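Local coordinates for protein glycosyltransferase (duf1792) (Streptococcus sanguinis, PDB 5V4A) that forms the C-terminal GT-D-fold glycosyltransferase domain of a longer protein, binds UDP and probably transfers sugar from a UDP-linked donor, at residues S24-G29 with L66-P71; R194-M199 with Y216-I221. One frame throughout, in Å; residues are numbered along the deposited sequence.

Contact 1 (S24-G29 with L66-P71); sequences SVVRFG and LMVCLP. With UDP (uridine-5'-diphosphate), chain C.
Val-26 and Val-68 run alongside each other on one face of the sheet, their CG2 methyls 3.9 Å apart, at the apolar centre of a parallel beta pair in the GT-D-fold domain. The strand axes diverge by only 16°, and the bridges run in step from Ser-24 with Leu-66 to Arg-27 with Cys-69. Val-26 CG2 sits between its own backbone N and carbonyl carbon, where it faces both Val-68 and Leu-66 CD1. Helix 201-213 covers this face. At the C-terminal end Phe-28 extends it: Val-68 CG1 comes to the ring edge at CE1, 4.0 Å away, while Cys-69 O lies in the ring plane. The other face packs against helix 11-21; here Val-25 CG2 touches Met-67 CE (3.7 Å) and Cys-69 SG (3.5 Å), both on the side of the partner strand.

Four backbone hydrogen bonds alternate in direction, as parallel pairing requires. The bond from Val-26 N to Met-67 O (2.9 Å) is close to straight at 170°. At the end of the strand Phe-28 N reaches Cys-69 O from 47° out of the carbonyl plane, not on a lone pair.

Arg-27 carries the polar edge. Its CB rests near Cys-69 CB, but a bend at chi3 turns the guanidinium away from the partner strand to the diphosphate of UDP, where Asp-220 forms a salt bridge with NH2. O1B of UDP is gripped from two nitrogens, Arg-27 NH1 at 3.0 Å and Arg-27 NH2 at 3.1 Å, and NH2 adds a weak bond to UDP O2A.

Contact 2 (R194-M199 with Y216-I221); sequences RLILTM and YRALDI. With UDP (uridine-5'-diphosphate), chain C.
Ile-196 CD1 approaches the Tyr-216 ring obliquely, 3.8 Å from its CD1, and the same methyl touches Tyr-216 CB; this is a methyl-to-ring contact, with no ring stacked on another. Another flat group, the Asp-220 carboxylate, stands at the far end of the pair and meets charged partners. Between them strands 195-199 and 218-220 run parallel, their axes 20° apart, as neighbours in a beta-alpha-beta unit whose connecting helix, 201-213, covers the face of Thr-198 and Ala-218.

On the opposite face Leu-197 and Leu-219 lie alongside each other, with Leu-197 CD2 3.7 Å from Leu-219 CD1. Leu-195 meets Leu-219 at about a right angle, and Ile-221 CD1 reaches Leu-197 CD1 at 4.0 Å, so an unbroken apolar row follows the strands.

Four backbone hydrogen bonds fix the register; that from Thr-198 N to Leu-219 O measures 3.0 Å. At the N-terminal end, Arg-217 O receives both Ile-196 N and a water, and the same water donates to Arg-194 O at 2.9 Å, joining the two segments just before the first direct bond. Thr-198 divides its branches: CG2 lies 3.6 Å from Asp-220 CA, while OG1, anti to the backbone N (chi1 -168°), bonds Val-146 O of the next strand.

Asp-220 OD1 is 4.0 Å from UDP O2A and makes no direct bond to it. Instead OD2 forms a salt bridge with Lys-205, a UDP-binding residue, and the carboxylate has Arg-27 as its second partner, which is consistent with a second-shell acid that positions the cations facing the diphosphate.

How the contacts relate
From the N terminus, helix 11-21 leads into strand 24-27, and contact 1 closes the 36 residues between segments 24-29 and 66-71, half of them helical. Well after that, contact 2 closes a shorter connection of 16 residues, mostly helix 201-213. The two are in series, neither nested nor crossing. Contact 1 lies in a three-stranded part and contact 2 in a five-stranded part, which join where edge strands 24-27 and 218-220 pair: Val-25 makes backbone hydrogen bonds with Ala-218 and Asp-220, and Ser-24 OG probably bonds Ala-218 N at 2.9 Å. UDP is bound beside this junction and touches both contacts.

Contact 1 (S24-G29 with L66-P71)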
loop_
_atom_site.group_PDB
_atom_site.type_symbol
_atom_site.label_atom_id
_atom_site.label_comp_id
_atom_site.label_asym_id
_atom_site.label_seq_id
_atom_site.Cartn_x
_atom_site.Cartn_y
_atom_site.Cartn_z
ATOM N N SER A 24 -16.605 5.150 2.248
ATOM C CA SER A 24 -17.164 4.040 1.497
ATOM C C SER A 24 -16.929 4.273 0.007
ATOM O O SER A 24 -16.625 5.384 -0.425
ATOM C CB SER A 24 -18.660 3.919 1.784
ATOM O OG SER A 24 -18.891 3.455 3.097
ATOM N N VAL A 25 -17.136 3.235 -0.811
ATOM C CA VAL A 25 -16.920 3.405 -2.244
ATOM C C VAL A 25 -17.961 2.633 -3.037
ATOM O O VAL A 25 -18.333 1.517 -2.664
ATOM C CB VAL A 25 -15.501 2.974 -2.662
ATOM C CG1 VAL A 25 -15.291 1.491 -2.419
ATOM C CG2 VAL A 25 -15.277 3.304 -4.120
ATOM N N VAL A 26 -18.419 3.248 -4.134
ATOM C CA VAL A 26 -19.278 2.622 -5.137
ATOM C C VAL A 26 -18.662 2.877 -6.504
ATOM O O VAL A 26 -18.252 4.002 -6.810
ATOM C CB VAL A 26 -20.742 3.125 -5.122
ATOM C CG1 VAL A 26 -21.486 2.535 -3.973
ATOM C CG2 VAL A 26 -20.863 4.677 -5.164
ATOM N N ARG A 27 -18.594 1.828 -7.324
ATOM C CA ARG A 27 -17.952 1.890 -8.628
ATOM C C ARG A 27 -18.983 1.541 -9.687
ATOM O O ARG A 27 -19.772 0.611 -9.512
ATOM C CB ARG A 27 -16.762 0.917 -8.721
ATOM C CG ARG A 27 -15.961 0.745 -7.447
ATOM C CD ARG A 27 -15.028 -0.472 -7.523
ATOM N NE ARG A 27 -15.877 -1.656 -7.493
ATOM C CZ ARG A 27 -16.245 -2.335 -8.571
ATOM N NH1 ARG A 27 -15.745 -2.004 -9.763
ATOM N NH2 ARG A 27 -17.092 -3.355 -8.448
ATOM N N PHE A 28 -18.972 2.266 -10.792
ATOM C CA PHE A 28 -19.870 1.962 -11.898
ATOM C C PHE A 28 -19.034 1.598 -13.104
ATOM O O PHE A 28 -18.114 2.334 -13.463
ATOM C CB PHE A 28 -20.783 3.146 -12.206
ATOM C CG PHE A 28 -21.779 3.401 -11.139
ATOM C CD1 PHE A 28 -21.496 4.277 -10.102
ATOM C CD2 PHE A 28 -22.995 2.732 -11.146
ATOM C CE1 PHE A 28 -22.424 4.502 -9.100
ATOM C CE2 PHE A 28 -23.923 2.939 -10.157
ATOM C CZ PHE A 28 -23.636 3.832 -9.123
ATOM N N GLY A 29 -19.336 0.447 -13.707
ATOM C CA GLY A 29 -18.645 0.018 -14.902
ATOM C C GLY A 29 -19.585 -0.120 -16.079
ATOM O O GLY A 29 -20.698 0.416 -16.070
ATOM N N LEU A 66 -18.546 8.999 0.982
ATOM C CA LEU A 66 -18.763 8.045 -0.095
ATOM C C LEU A 66 -18.088 8.537 -1.363
ATOM O O LEU A 66 -18.333 9.668 -1.790
ATOM C CB LEU A 66 -20.267 7.845 -0.331
ATOM C CG LEU A 66 -20.607 6.991 -1.549
ATOM C CD1 LEU A 66 -20.004 5.634 -1.316
ATOM C CD2 LEU A 66 -22.109 6.878 -1.682
ATOM N N MET A 67 -17.253 7.684 -1.959
ATOM C CA MET A 67 -16.612 7.963 -3.239
ATOM C C MET A 67 -17.365 7.228 -4.338
ATOM O O MET A 67 -17.598 6.024 -4.228
ATOM C CB MET A 67 -15.143 7.525 -3.248
ATOM C CG MET A 67 -14.363 8.044 -4.464
ATOM S SD MET A 67 -12.589 7.646 -4.462
ATOM C CE MET A 67 -12.644 5.859 -4.312
ATOM N N VAL A 68 -17.737 7.954 -5.392
ATOM C CA VAL A 68 -18.440 7.394 -6.545
ATOM C C VAL A 68 -17.431 7.238 -7.674
ATOM O O VAL A 68 -16.692 8.182 -7.980
ATOM C CB VAL A 68 -19.612 8.295 -6.972
ATOM C CG1 VAL A 68 -20.267 7.758 -8.234
ATOM C CG2 VAL A 68 -20.610 8.468 -5.809
ATOM N N CYS A 69 -17.395 6.051 -8.303
ATOM C CA CYS A 69 -16.369 5.726 -9.283
ATOM C C CYS A 69 -16.954 5.466 -10.662
ATOM O O CYS A 69 -18.075 4.964 -10.798
ATOM C CB CYS A 69 -15.545 4.512 -8.839
ATOM S SG CYS A 69 -14.700 4.771 -7.248
ATOM N N LEU A 70 -16.180 5.832 -11.676
ATOM C CA LEU A 70 -16.479 5.593 -13.079
ATOM C C LEU A 70 -15.276 4.927 -13.721
ATOM O O LEU A 70 -14.164 4.988 -13.181
ATOM C CB LEU A 70 -16.793 6.900 -13.819
ATOM C CG LEU A 70 -18.038 7.669 -13.379
ATOM C CD1 LEU A 70 -18.060 9.024 -14.061
ATOM C CD2 LEU A 70 -19.294 6.872 -13.702
ATOM N N PRO A 71 -15.450 4.272 -14.869
ATOM C CA PRO A 71 -14.281 3.727 -15.570
ATOM C C PRO A 71 -13.353 4.852 -16.018
ATOM O O PRO A 71 -13.799 5.898 -16.498
ATOM C CB PRO A 71 -14.890 2.966 -16.758
ATOM C CG PRO A 71 -16.284 3.445 -16.883
ATOM C CD PRO A 71 -16.716 3.916 -15.536
HETATM N N1 UDP C . -22.480 -11.086 -8.605
HETATM C C2 UDP C . -23.259 -11.802 -7.728
HETATM N N3 UDP C . -24.610 -11.684 -7.919
HETATM C C4 UDP C . -25.252 -10.937 -8.888
HETATM C C5 UDP C . -24.378 -10.212 -9.754
HETATM C C6 UDP C . -23.042 -10.297 -9.581
HETATM O O2 UDP C . -22.791 -12.497 -6.839
HETATM O O4 UDP C . -26.496 -10.921 -8.930
HETATM C "C1'" UDP C . -21.008 -11.118 -8.394
HETATM C "C2'" UDP C . -20.168 -11.923 -9.377
HETATM O "O2'" UDP C . -20.247 -13.321 -9.103
HETATM C "C3'" UDP C . -18.775 -11.315 -9.105
HETATM C "C4'" UDP C . -19.089 -9.862 -8.694
HETATM O "O4'" UDP C . -20.520 -9.803 -8.512
HETATM O "O3'" UDP C . -18.108 -11.932 -8.010
HETATM C "C5'" UDP C . -18.636 -8.793 -9.661
HETATM O "O5'" UDP C . -19.110 -7.477 -9.302
HETATM P PA UDP C . -18.871 -6.239 -10.257
HETATM O O1A UDP C . -19.665 -6.388 -11.551
HETATM O O2A UDP C . -19.115 -5.022 -9.444
HETATM O O3A UDP C . -17.293 -6.348 -10.668
HETATM P PB UDP C . -16.255 -5.344 -11.333
HETATM O O1B UDP C . -17.075 -4.058 -11.491
HETATM O O2B UDP C . -15.984 -5.989 -12.713
HETATM O O3B UDP C . -15.037 -5.161 -10.480
#

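Contact 2 (R194-M199 with Y216-I221)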
loop_
_atom_site.group_PDB
_atom_site.type_symbol
_atom_site.label_atom_id
_atom_site.label_comp_id
_atom_site.label_asym_id
_atom_site.label_seq_id
_atom_site.Cartn_x
_atom_site.Cartn_y
_atom_site.Cartn_z
ATOM N N ARG A 194 -18.271 -4.521 11.999
ATOM C CA ARG A 194 -17.356 -5.030 10.979
ATOM C C ARG A 194 -17.322 -4.123 9.751
ATOM O O ARG A 194 -18.286 -3.417 9.440
ATOM C CB ARG A 194 -17.729 -6.453 10.545
ATOM C CG ARG A 194 -17.941 -7.428 11.680
ATOM C CD ARG A 194 -18.496 -8.785 11.251
ATOM N NE ARG A 194 -18.176 -9.806 12.252
ATOM C CZ ARG A 194 -17.053 -10.531 12.293
ATOM N NH1 ARG A 194 -16.130 -10.418 11.340
ATOM N NH2 ARG A 194 -16.877 -11.406 13.281
ATOM N N LEU A 195 -16.189 -4.150 9.047
ATOM C CA LEU A 195 -16.086 -3.500 7.746
ATOM C C LEU A 195 -16.798 -4.359 6.706
ATOM O O LEU A 195 -16.544 -5.563 6.622
ATOM C CB LEU A 195 -14.624 -3.315 7.349
ATOM C CG LEU A 195 -14.285 -2.874 5.920
ATOM C CD1 LEU A 195 -14.883 -1.527 5.616
ATOM C CD2 LEU A 195 -12.763 -2.837 5.723
ATOM N N ILE A 196 -17.698 -3.749 5.931
ATOM C CA ILE A 196 -18.512 -4.482 4.962
ATOM C C ILE A 196 -17.836 -4.379 3.601
ATOM O O ILE A 196 -17.559 -3.271 3.126
ATOM C CB ILE A 196 -19.950 -3.933 4.902
ATOM C CG1 ILE A 196 -20.620 -4.065 6.273
ATOM C CG2 ILE A 196 -20.767 -4.715 3.871
ATOM C CD1 ILE A 196 -21.788 -3.095 6.499
ATOM N N LEU A 197 -17.566 -5.528 2.976
ATOM C CA LEU A 197 -17.067 -5.611 1.605
ATOM C C LEU A 197 -18.111 -6.306 0.748
ATOM O O LEU A 197 -18.682 -7.312 1.165
ATOM C CB LEU A 197 -15.759 -6.410 1.491
ATOM C CG LEU A 197 -14.599 -6.126 2.436
ATOM C CD1 LEU A 197 -13.386 -7.099 2.215
ATOM C CD2 LEU A 197 -14.214 -4.685 2.241
ATOM N N THR A 198 -18.351 -5.797 -0.454
ATOM C CA THR A 198 -19.385 -6.405 -1.282
ATOM C C THR A 198 -18.860 -6.667 -2.691
ATOM O O THR A 198 -18.086 -5.877 -3.253
ATOM C CB THR A 198 -20.685 -5.553 -1.294
ATOM O OG1 THR A 198 -21.754 -6.310 -1.877
ATOM C CG2 THR A 198 -20.509 -4.274 -2.076
ATOM N N MET A 199 -19.239 -7.835 -3.215
ATOM C CA MET A 199 -18.867 -8.312 -4.542
ATOM C C MET A 199 -20.186 -8.830 -5.112
ATOM O O MET A 199 -20.491 -10.009 -4.940
ATOM C CB MET A 199 -17.827 -9.431 -4.485
ATOM C CG MET A 199 -16.483 -9.096 -3.820
ATOM S SD MET A 199 -16.611 -8.715 -2.064
ATOM C CE MET A 199 -17.150 -10.282 -1.530
ATOM N N TYR A 216 -23.292 2.756 7.991
ATOM C CA TYR A 216 -22.275 1.716 7.852
ATOM C C TYR A 216 -21.179 2.152 6.886
ATOM O O TYR A 216 -21.356 3.066 6.071
ATOM C CB TYR A 216 -22.868 0.399 7.338
ATOM C CG TYR A 216 -23.908 -0.233 8.234
ATOM C CD1 TYR A 216 -23.543 -1.145 9.214
ATOM C CD2 TYR A 216 -25.258 0.076 8.093
ATOM C CE1 TYR A 216 -24.494 -1.726 10.038
ATOM C CE2 TYR A 216 -26.216 -0.496 8.920
ATOM C CZ TYR A 216 -25.824 -1.393 9.891
ATOM O OH TYR A 216 -26.765 -1.972 10.715
ATOM N N ARG A 217 -20.039 1.465 6.964
ATOM C CA ARG A 217 -18.963 1.649 6.001
ATOM C C ARG A 217 -18.864 0.413 5.123
ATOM O O ARG A 217 -18.760 -0.708 5.626
ATOM C CB ARG A 217 -17.615 1.925 6.674
ATOM C CG ARG A 217 -16.590 2.287 5.613
ATOM C CD ARG A 217 -15.215 2.651 6.111
ATOM N NE ARG A 217 -14.418 3.011 4.939
ATOM C CZ ARG A 217 -13.119 2.805 4.774
ATOM N NH1 ARG A 217 -12.397 2.242 5.733
ATOM N NH2 ARG A 217 -12.546 3.211 3.643
ATOM N N ALA A 218 -18.895 0.619 3.815
ATOM C CA ALA A 218 -18.987 -0.483 2.875
ATOM C C ALA A 218 -18.181 -0.143 1.639
ATOM O O ALA A 218 -18.245 0.984 1.140
ATOM C CB ALA A 218 -20.448 -0.779 2.493
ATOM N N LEU A 219 -17.449 -1.134 1.139
ATOM C CA LEU A 219 -16.620 -1.001 -0.054
ATOM C C LEU A 219 -17.095 -1.971 -1.130
ATOM O O LEU A 219 -17.031 -3.196 -0.945
ATOM C CB LEU A 219 -15.152 -1.270 0.252
ATOM C CG LEU A 219 -14.612 -0.571 1.490
ATOM C CD1 LEU A 219 -13.273 -1.177 1.846
ATOM C CD2 LEU A 219 -14.512 0.898 1.193
ATOM N N ASP A 220 -17.540 -1.416 -2.253
ATOM C CA ASP A 220 -17.873 -2.178 -3.455
ATOM C C ASP A 220 -16.565 -2.524 -4.150
ATOM O O ASP A 220 -15.953 -1.653 -4.772
ATOM C CB ASP A 220 -18.783 -1.347 -4.357
ATOM C CG ASP A 220 -18.941 -1.926 -5.767
ATOM O OD1 ASP A 220 -18.494 -3.054 -6.020
ATOM O OD2 ASP A 220 -19.517 -1.240 -6.629
ATOM N N ILE A 221 -16.133 -3.784 -4.064
ATOM C CA ILE A 221 -14.851 -4.156 -4.649
ATOM C C ILE A 221 -14.974 -5.280 -5.671
ATOM O O ILE A 221 -13.958 -5.792 -6.137
ATOM C CB ILE A 221 -13.803 -4.512 -3.573
ATOM C CG1 ILE A 221 -14.270 -5.675 -2.693
ATOM C CG2 ILE A 221 -13.458 -3.276 -2.744
ATOM C CD1 ILE A 221 -13.208 -6.130 -1.701
HETATM N N1 UDP C . -22.480 -11.086 -8.605
HETATM C C2 UDP C . -23.259 -11.802 -7.728
HETATM N N3 UDP C . -24.610 -11.684 -7.919
HETATM C C4 UDP C . -25.252 -10.937 -8.888
HETATM C C5 UDP C . -24.378 -10.212 -9.754
HETATM C C6 UDP C . -23.042 -10.297 -9.581
HETATM O O2 UDP C . -22.791 -12.497 -6.839
HETATM O O4 UDP C . -26.496 -10.921 -8.930
HETATM C "C1'" UDP C . -21.008 -11.118 -8.394
HETATM C "C2'" UDP C . -20.168 -11.923 -9.377
HETATM O "O2'" UDP C . -20.247 -13.321 -9.103
HETATM C "C3'" UDP C . -18.775 -11.315 -9.105
HETATM C "C4'" UDP C . -19.089 -9.862 -8.694
HETATM O "O4'" UDP C . -20.520 -9.803 -8.512
HETATM O "O3'" UDP C . -18.108 -11.932 -8.010
HETATM C "C5'" UDP C . -18.636 -8.793 -9.661
HETATM O "O5'" UDP C . -19.110 -7.477 -9.302
HETATM P PA UDP C . -18.871 -6.239 -10.257
HETATM O O1A UDP C . -19.665 -6.388 -11.551
HETATM O O2A UDP C . -19.115 -5.022 -9.444
HETATM O O3A UDP C . -17.293 -6.348 -10.668
HETATM P PB UDP C . -16.255 -5.344 -11.333
HETATM O O1B UDP C . -17.075 -4.058 -11.491
HETATM O O2B UDP C . -15.984 -5.989 -12.713
HETATM O O3B UDP C . -15.037 -5.161 -10.480
HETATM O O HOH W 1 -18.000 -0.734 8.469
#